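Local coordinates for protein transmembrane oligosaccharyl transferase (Archaeoglobus fulgidus, PDB 3WAJ) that belongs to the STT3/AglB family of membrane-embedded oligosaccharyl transferases, with a helical transmembrane region that holds a zinc ion in this structure, at residues 229-237 with 316-324; 410-418 with 430-438. One frame throughout, in Å; residues are numbered along the deposited sequence.

Contact 1: 229-237 with 316-324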
loop_
_atom_site.group_PDB
_atom_site.type_symbol
_atom_site.label_atom_id
_atom_site.label_comp_id
_atom_site.label_asym_id
_atom_site.label_seq_id
_atom_site.Cartn_x
_atom_site.Cartn_y
_atom_site.Cartn_z
ATOM N N MET A 229 -20.302 19.679 20.657
ATOM C CA MET A 229 -20.532 20.607 21.752
ATOM C C MET A 229 -20.759 22.008 21.214
ATOM O O MET A 229 -21.669 22.708 21.662
ATOM C CB MET A 229 -19.380 20.569 22.756
ATOM C CG MET A 229 -19.155 19.182 23.329
ATOM S SD MET A 229 -17.713 19.094 24.395
ATOM C CE MET A 229 -18.165 20.312 25.632
ATOM N N PHE A 230 -19.940 22.405 20.248
ATOM C CA PHE A 230 -20.099 23.705 19.611
ATOM C C PHE A 230 -21.565 23.920 19.215
ATOM O O PHE A 230 -22.208 24.858 19.682
ATOM C CB PHE A 230 -19.196 23.812 18.384
ATOM C CG PHE A 230 -19.327 25.113 17.649
ATOM C CD1 PHE A 230 -18.632 26.236 18.075
ATOM C CD2 PHE A 230 -20.147 25.220 16.533
ATOM C CE1 PHE A 230 -18.748 27.454 17.394
ATOM C CE2 PHE A 230 -20.272 26.435 15.848
ATOM C CZ PHE A 230 -19.571 27.547 16.278
ATOM N N PHE A 231 -22.099 23.014 18.401
ATOM C CA PHE A 231 -23.466 23.140 17.891
ATOM C C PHE A 231 -24.564 22.978 18.949
ATOM O O PHE A 231 -25.574 23.672 18.889
ATOM C CB PHE A 231 -23.688 22.222 16.672
ATOM C CG PHE A 231 -23.020 22.726 15.412
ATOM C CD1 PHE A 231 -23.407 23.936 14.838
ATOM C CD2 PHE A 231 -21.996 22.004 14.808
ATOM C CE1 PHE A 231 -22.779 24.409 13.678
ATOM C CE2 PHE A 231 -21.368 22.476 13.649
ATOM C CZ PHE A 231 -21.761 23.672 13.086
ATOM N N ALA A 232 -24.370 22.083 19.918
ATOM C CA ALA A 232 -25.304 21.975 21.050
ATOM C C ALA A 232 -25.387 23.278 21.856
ATOM O O ALA A 232 -26.375 23.537 22.545
ATOM C CB ALA A 232 -24.940 20.812 21.955
ATOM N N PHE A 233 -24.340 24.089 21.769
ATOM C CA PHE A 233 -24.324 25.374 22.450
ATOM C C PHE A 233 -24.906 26.493 21.578
ATOM O O PHE A 233 -25.883 27.123 21.980
ATOM C CB PHE A 233 -22.913 25.707 22.982
ATOM C CG PHE A 233 -22.578 25.031 24.304
ATOM C CD1 PHE A 233 -22.402 25.781 25.460
ATOM C CD2 PHE A 233 -22.447 23.645 24.389
ATOM C CE1 PHE A 233 -22.096 25.168 26.685
ATOM C CE2 PHE A 233 -22.142 23.014 25.615
ATOM C CZ PHE A 233 -21.965 23.773 26.758
ATOM N N VAL A 234 -24.353 26.730 20.384
ATOM C CA VAL A 234 -24.871 27.838 19.560
ATOM C C VAL A 234 -26.291 27.598 19.031
ATOM O O VAL A 234 -26.882 28.483 18.417
ATOM C CB VAL A 234 -23.928 28.244 18.405
ATOM C CG1 VAL A 234 -22.498 28.368 18.905
ATOM C CG2 VAL A 234 -24.017 27.240 17.278
ATOM N N LEU A 235 -26.830 26.407 19.282
ATOM C CA LEU A 235 -28.216 26.100 18.941
ATOM C C LEU A 235 -29.039 25.715 20.173
ATOM O O LEU A 235 -30.067 25.049 20.053
ATOM C CB LEU A 235 -28.283 24.993 17.883
ATOM C CG LEU A 235 -27.474 25.276 16.618
ATOM C CD1 LEU A 235 -27.432 24.072 15.685
ATOM C CD2 LEU A 235 -28.030 26.482 15.898
ATOM N N ALA A 236 -28.596 26.145 21.356
ATOM C CA ALA A 236 -29.309 25.842 22.607
ATOM C C ALA A 236 -30.774 26.298 22.583
ATOM O O ALA A 236 -31.595 25.835 23.384
ATOM C CB ALA A 236 -28.582 26.434 23.796
ATOM N N GLY A 237 -31.085 27.219 21.676
ATOM C CA GLY A 237 -32.464 27.535 21.359
ATOM C C GLY A 237 -33.242 26.307 20.903
ATOM O O GLY A 237 -34.035 25.758 21.672
ATOM N N MET A 316 -24.519 33.129 25.779
ATOM C CA MET A 316 -23.768 31.888 25.735
ATOM C C MET A 316 -23.241 31.548 24.332
ATOM O O MET A 316 -22.036 31.305 24.176
ATOM C CB MET A 316 -24.552 30.726 26.351
ATOM C CG MET A 316 -23.799 29.418 26.289
ATOM S SD MET A 316 -24.908 28.024 26.345
ATOM C CE MET A 316 -25.787 28.325 24.825
ATOM N N PRO A 317 -24.122 31.538 23.310
ATOM C CA PRO A 317 -23.598 31.231 21.970
ATOM C C PRO A 317 -22.492 32.189 21.525
ATOM O O PRO A 317 -21.504 31.734 20.944
ATOM C CB PRO A 317 -24.832 31.374 21.079
ATOM C CG PRO A 317 -25.964 31.022 21.978
ATOM C CD PRO A 317 -25.593 31.651 23.296
ATOM N N LEU A 318 -22.638 33.481 21.809
ATOM C CA LEU A 318 -21.561 34.429 21.521
ATOM C C LEU A 318 -20.240 34.058 22.219
ATOM O O LEU A 318 -19.175 34.073 21.597
ATOM C CB LEU A 318 -21.965 35.851 21.897
ATOM C CG LEU A 318 -20.966 36.904 21.411
ATOM C CD1 LEU A 318 -21.364 37.431 20.035
ATOM C CD2 LEU A 318 -20.816 38.039 22.419
ATOM N N ALA A 319 -20.307 33.727 23.505
ATOM C CA ALA A 319 -19.112 33.304 24.245
ATOM C C ALA A 319 -18.479 32.093 23.576
ATOM O O ALA A 319 -17.256 31.928 23.588
ATOM C CB ALA A 319 -19.461 32.976 25.680
ATOM N N VAL A 320 -19.324 31.242 23.003
ATOM C CA VAL A 320 -18.846 30.048 22.329
ATOM C C VAL A 320 -18.197 30.418 20.995
ATOM O O VAL A 320 -17.110 29.935 20.682
ATOM C CB VAL A 320 -19.970 28.992 22.156
ATOM C CG1 VAL A 320 -19.501 27.835 21.277
ATOM C CG2 VAL A 320 -20.399 28.467 23.515
ATOM N N ILE A 321 -18.867 31.274 20.223
ATOM C CA ILE A 321 -18.317 31.792 18.970
ATOM C C ILE A 321 -16.943 32.428 19.193
ATOM O O ILE A 321 -15.990 32.189 18.437
ATOM C CB ILE A 321 -19.237 32.848 18.356
ATOM C CG1 ILE A 321 -20.594 32.237 17.991
ATOM C CG2 ILE A 321 -18.576 33.471 17.142
ATOM C CD1 ILE A 321 -20.496 31.116 17.007
ATOM N N VAL A 322 -16.854 33.228 20.250
ATOM C CA VAL A 322 -15.626 33.927 20.591
ATOM C C VAL A 322 -14.556 32.948 21.039
ATOM O O VAL A 322 -13.412 33.027 20.590
ATOM C CB VAL A 322 -15.878 34.969 21.688
ATOM C CG1 VAL A 322 -14.593 35.297 22.432
ATOM C CG2 VAL A 322 -16.521 36.220 21.087
ATOM N N LEU A 323 -14.940 32.028 21.919
ATOM C CA LEU A 323 -14.034 30.993 22.416
ATOM C C LEU A 323 -13.358 30.226 21.278
ATOM O O LEU A 323 -12.142 30.046 21.289
ATOM C CB LEU A 323 -14.784 30.015 23.326
ATOM C CG LEU A 323 -14.014 29.212 24.384
ATOM C CD1 LEU A 323 -14.050 27.722 24.079
ATOM C CD2 LEU A 323 -12.577 29.693 24.537
ATOM N N THR A 324 -14.144 29.783 20.300
ATOM C CA THR A 324 -13.592 29.049 19.162
ATOM C C THR A 324 -12.692 29.933 18.301
ATOM O O THR A 324 -11.658 29.474 17.814
ATOM C CB THR A 324 -14.688 28.420 18.274
ATOM O OG1 THR A 324 -15.319 29.439 17.490
ATOM C CG2 THR A 324 -15.723 27.704 19.123
#
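V234 meets P317 where the end of helix 221-234 passes the start of helix 315-332, the short segments running at 148° with their axes 9.0 Å apart and the CA atoms of V234 and P317 separated by 4.4 Å. So close an approach suits proline, whose compact, closed ring adds little bulk and lays CB against V234 CA at 3.8 Å without a long side chain in the way. One turn on, V320 divides its branches: CG1 lies against F230 CD1 and V234 CG1, while CG2 reaches F233 CB at 3.8 Å. F230 swings its ring across to the other helix because CG stands anti to the backbone N (chi1 179°). There the ring edge receives the T324 methyl, and CZ touches I321 CD1 at 3.8 Å. T324 can offer that methyl because its hydroxyl is turned back on its own helix, where OG1 donates to I321 O at 3.0 Å from above the carbonyl plane. At the other end M316, bent at chi3, brings SD to 4.5 Å from the centroid of the F233 ring in an oblique Met-aromatic contact, and its CE lies 3.5 Å from A236 CB. F294 of helix 278-303 meets the F233 ring edge-to-face. With no hydrogen bond between the segments, cohesion rests on apolar fit, as is common between transmembrane helices.

Contact 2: 410-418 with 430-438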
loop_
_atom_site.group_PDB
_atom_site.type_symbol
_atom_site.label_atom_id
_atom_site.label_comp_id
_atom_site.label_asym_id
_atom_site.label_seq_id
_atom_site.Cartn_x
_atom_site.Cartn_y
_atom_site.Cartn_z
ATOM N N LEU A 410 -24.791 12.662 14.845
ATOM C CA LEU A 410 -24.579 11.735 13.739
ATOM C C LEU A 410 -24.410 12.452 12.395
ATOM O O LEU A 410 -23.519 12.110 11.610
ATOM C CB LEU A 410 -25.713 10.707 13.677
ATOM C CG LEU A 410 -25.359 9.303 13.184
ATOM C CD1 LEU A 410 -24.521 8.530 14.214
ATOM C CD2 LEU A 410 -26.640 8.562 12.835
ATOM N N LEU A 411 -25.260 13.446 12.138
ATOM C CA LEU A 411 -25.180 14.244 10.911
ATOM C C LEU A 411 -23.841 14.967 10.775
ATOM O O LEU A 411 -23.249 14.998 9.695
ATOM C CB LEU A 411 -26.341 15.240 10.842
ATOM C CG LEU A 411 -27.574 14.675 10.133
ATOM C CD1 LEU A 411 -28.833 15.484 10.441
ATOM C CD2 LEU A 411 -27.325 14.613 8.631
ATOM N N ILE A 412 -23.385 15.539 11.887
ATOM C CA ILE A 412 -22.118 16.250 11.953
ATOM C C ILE A 412 -20.977 15.302 11.617
ATOM O O ILE A 412 -20.048 15.658 10.896
ATOM C CB ILE A 412 -21.897 16.835 13.368
ATOM C CG1 ILE A 412 -22.919 17.934 13.662
ATOM C CG2 ILE A 412 -20.489 17.390 13.528
ATOM C CD1 ILE A 412 -22.731 18.579 15.030
ATOM N N TRP A 413 -21.048 14.092 12.159
ATOM C CA TRP A 413 -20.066 13.058 11.856
ATOM C C TRP A 413 -20.079 12.736 10.365
ATOM O O TRP A 413 -19.032 12.671 9.731
ATOM C CB TRP A 413 -20.356 11.799 12.680
ATOM C CG TRP A 413 -19.628 10.564 12.216
ATOM C CD1 TRP A 413 -18.272 10.374 12.155
ATOM C CD2 TRP A 413 -20.225 9.335 11.780
ATOM N NE1 TRP A 413 -17.996 9.105 11.697
ATOM C CE2 TRP A 413 -19.175 8.447 11.461
ATOM C CE3 TRP A 413 -21.543 8.902 11.625
ATOM C CZ2 TRP A 413 -19.407 7.149 10.998
ATOM C CZ3 TRP A 413 -21.775 7.610 11.161
ATOM C CH2 TRP A 413 -20.713 6.752 10.854
ATOM N N ALA A 414 -21.276 12.561 9.812
ATOM C CA ALA A 414 -21.439 12.224 8.401
ATOM C C ALA A 414 -20.920 13.326 7.472
ATOM O O ALA A 414 -20.183 13.053 6.521
ATOM C CB ALA A 414 -22.895 11.904 8.102
ATOM N N ILE A 415 -21.318 14.566 7.744
ATOM C CA ILE A 415 -20.875 15.708 6.951
ATOM C C ILE A 415 -19.367 15.926 7.044
ATOM O O ILE A 415 -18.720 16.194 6.039
ATOM C CB ILE A 415 -21.604 16.987 7.371
ATOM C CG1 ILE A 415 -23.094 16.852 7.073
ATOM C CG2 ILE A 415 -21.018 18.207 6.666
ATOM C CD1 ILE A 415 -23.917 17.932 7.727
ATOM N N ALA A 416 -18.808 15.819 8.246
ATOM C CA ALA A 416 -17.364 15.987 8.424
ATOM C C ALA A 416 -16.630 14.943 7.607
ATOM O O ALA A 416 -15.616 15.233 6.970
ATOM C CB ALA A 416 -16.986 15.871 9.882
ATOM N N MET A 417 -17.153 13.722 7.640
ATOM C CA MET A 417 -16.640 12.627 6.835
ATOM C C MET A 417 -16.640 13.043 5.367
ATOM O O MET A 417 -15.608 13.006 4.686
ATOM C CB MET A 417 -17.531 11.395 7.032
ATOM C CG MET A 417 -16.817 10.054 7.061
ATOM S SD MET A 417 -16.353 9.489 8.722
ATOM C CE MET A 417 -15.086 10.659 9.179
ATOM N N PHE A 418 -17.815 13.454 4.902
ATOM C CA PHE A 418 -18.002 13.916 3.540
ATOM C C PHE A 418 -17.067 15.061 3.181
ATOM O O PHE A 418 -16.367 14.999 2.176
ATOM C CB PHE A 418 -19.439 14.376 3.363
ATOM C CG PHE A 418 -20.202 13.576 2.377
ATOM C CD1 PHE A 418 -20.158 13.901 1.029
ATOM C CD2 PHE A 418 -20.963 12.491 2.789
ATOM C CE1 PHE A 418 -20.867 13.158 0.099
ATOM C CE2 PHE A 418 -21.677 11.740 1.870
ATOM C CZ PHE A 418 -21.629 12.074 0.522
ATOM N N TYR A 430 -14.227 4.653 5.546
ATOM C CA TYR A 430 -14.919 5.408 6.578
ATOM C C TYR A 430 -16.403 5.643 6.264
ATOM O O TYR A 430 -17.203 5.892 7.176
ATOM C CB TYR A 430 -14.197 6.726 6.830
ATOM C CG TYR A 430 -13.010 6.647 7.780
ATOM C CD1 TYR A 430 -13.178 6.274 9.103
ATOM C CD2 TYR A 430 -11.745 7.004 7.368
ATOM C CE1 TYR A 430 -12.118 6.232 9.978
ATOM C CE2 TYR A 430 -10.671 6.969 8.238
ATOM C CZ TYR A 430 -10.868 6.585 9.543
ATOM O OH TYR A 430 -9.814 6.547 10.423
ATOM N N PHE A 431 -16.780 5.562 4.987
ATOM C CA PHE A 431 -18.179 5.787 4.612
ATOM C C PHE A 431 -19.026 4.548 4.890
ATOM O O PHE A 431 -20.249 4.635 5.001
ATOM C CB PHE A 431 -18.306 6.215 3.137
ATOM C CG PHE A 431 -17.852 7.627 2.863
ATOM C CD1 PHE A 431 -18.211 8.665 3.713
ATOM C CD2 PHE A 431 -17.058 7.916 1.755
ATOM C CE1 PHE A 431 -17.788 9.969 3.465
ATOM C CE2 PHE A 431 -16.631 9.218 1.499
ATOM C CZ PHE A 431 -16.995 10.242 2.355
ATOM N N ALA A 432 -18.360 3.401 5.012
ATOM C CA ALA A 432 -19.047 2.130 5.212
ATOM C C ALA A 432 -20.037 2.179 6.384
ATOM O O ALA A 432 -21.231 1.943 6.208
ATOM C CB ALA A 432 -18.039 1.023 5.411
ATOM N N ALA A 433 -19.538 2.495 7.575
ATOM C CA ALA A 433 -20.400 2.629 8.743
ATOM C C ALA A 433 -21.474 3.680 8.517
ATOM O O ALA A 433 -22.588 3.526 9.008
ATOM C CB ALA A 433 -19.592 2.971 9.977
ATOM N N VAL A 434 -21.141 4.748 7.791
ATOM C CA VAL A 434 -22.122 5.792 7.509
ATOM C C VAL A 434 -23.259 5.250 6.664
ATOM O O VAL A 434 -24.429 5.418 7.008
ATOM C CB VAL A 434 -21.526 7.002 6.766
ATOM C CG1 VAL A 434 -22.644 7.972 6.377
ATOM C CG2 VAL A 434 -20.489 7.703 7.607
ATOM N N SER A 435 -22.912 4.599 5.560
ATOM C CA SER A 435 -23.927 4.091 4.638
ATOM C C SER A 435 -24.761 2.968 5.261
ATOM O O SER A 435 -25.890 2.724 4.832
ATOM C CB SER A 435 -23.294 3.622 3.333
ATOM O OG SER A 435 -22.903 2.269 3.431
ATOM N N ALA A 436 -24.216 2.303 6.281
ATOM C CA ALA A 436 -24.942 1.226 6.970
ATOM C C ALA A 436 -25.950 1.721 8.031
ATOM O O ALA A 436 -26.984 1.086 8.262
ATOM C CB ALA A 436 -23.967 0.245 7.587
ATOM N N VAL A 437 -25.624 2.836 8.686
ATOM C CA VAL A 437 -26.477 3.414 9.724
ATOM C C VAL A 437 -27.656 4.154 9.115
ATOM O O VAL A 437 -28.794 3.978 9.554
ATOM C CB VAL A 437 -25.686 4.377 10.624
ATOM C CG1 VAL A 437 -26.602 5.076 11.612
ATOM C CG2 VAL A 437 -24.589 3.636 11.358
ATOM N N TYR A 438 -27.378 4.973 8.098
ATOM C CA TYR A 438 -28.409 5.762 7.413
ATOM C C TYR A 438 -29.234 4.940 6.406
ATOM O O TYR A 438 -30.131 5.463 5.745
ATOM C CB TYR A 438 -27.793 7.010 6.761
ATOM C CG TYR A 438 -27.413 8.091 7.752
ATOM C CD1 TYR A 438 -28.323 8.540 8.707
ATOM C CD2 TYR A 438 -26.141 8.655 7.748
ATOM C CE1 TYR A 438 -27.979 9.529 9.625
ATOM C CE2 TYR A 438 -25.792 9.644 8.664
ATOM C CZ TYR A 438 -26.716 10.072 9.597
ATOM O OH TYR A 438 -26.380 11.048 10.499
#
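W413 and V434 form the tight centre of this antiparallel helix pair, in which the segments of helices 405-420 and 429-446 cross at -140° with axes 10.5 Å apart. V434 CG2 sits over one face of the indole, 3.7 Å from the centroid of its six-membered ring and 25° off the normal, a CH-pi contact. With chi1 at 166°, the broad indole swings away from its own backbone N and over to helix 429-446, where its rim atom CH2 also meets A433 CB. The small A414 lets the larger side chains close in, its CB meeting the edge of the Y438 ring at CE2, 3.7 Å away. L410 and Y438 reach toward each other from opposite directions, L410 CD2 lying 3.6 Å from Y438 CZ and 3.7 Å from V437 CG1. Y438 OH comes within 3.1 Å of L411 N, at an angle too poor for a hydrogen bond. The looser side is the pair F418 and F431, both partly exposed: their rings lie obliquely, centroids 5.3 Å apart, and the edge of F431 points at the backbone N of F418. Buried M417, bent at chi2 and chi3, links this pair to the core: CG lies along F431, while SD stands 5.3 Å from the centroid of the Y430 ring in an oblique Met-aromatic contact. An apolar and aromatic core thus joins the two helices, while Y430 sends its hydroxyl outward to a hydrogen bond with Y211 OH, tying their junction to neighbouring parts of the membrane domain.

How the contacts relate
Contacts 1 and 2 lie on the same side of the chain's centre, their own centres 23 Å apart, and follow one another along the sequence. They meet directly through F231 and I412, with F231 CD2 3.5 Å from I412 CD1; helix 221-234 thus packs against helix 315-332 on one side and helix 405-420 on another. Helix 405-420 in turn lies between helices 221-234 and 429-446, using I412 toward the first and other residues toward the second. Contact 2 is the more buried of the two and the one near the metal: the Y430 side chain is about 11 Å from the zinc ion, which is bound by D47, D161 and H163, so it lies near the site without being a ligand.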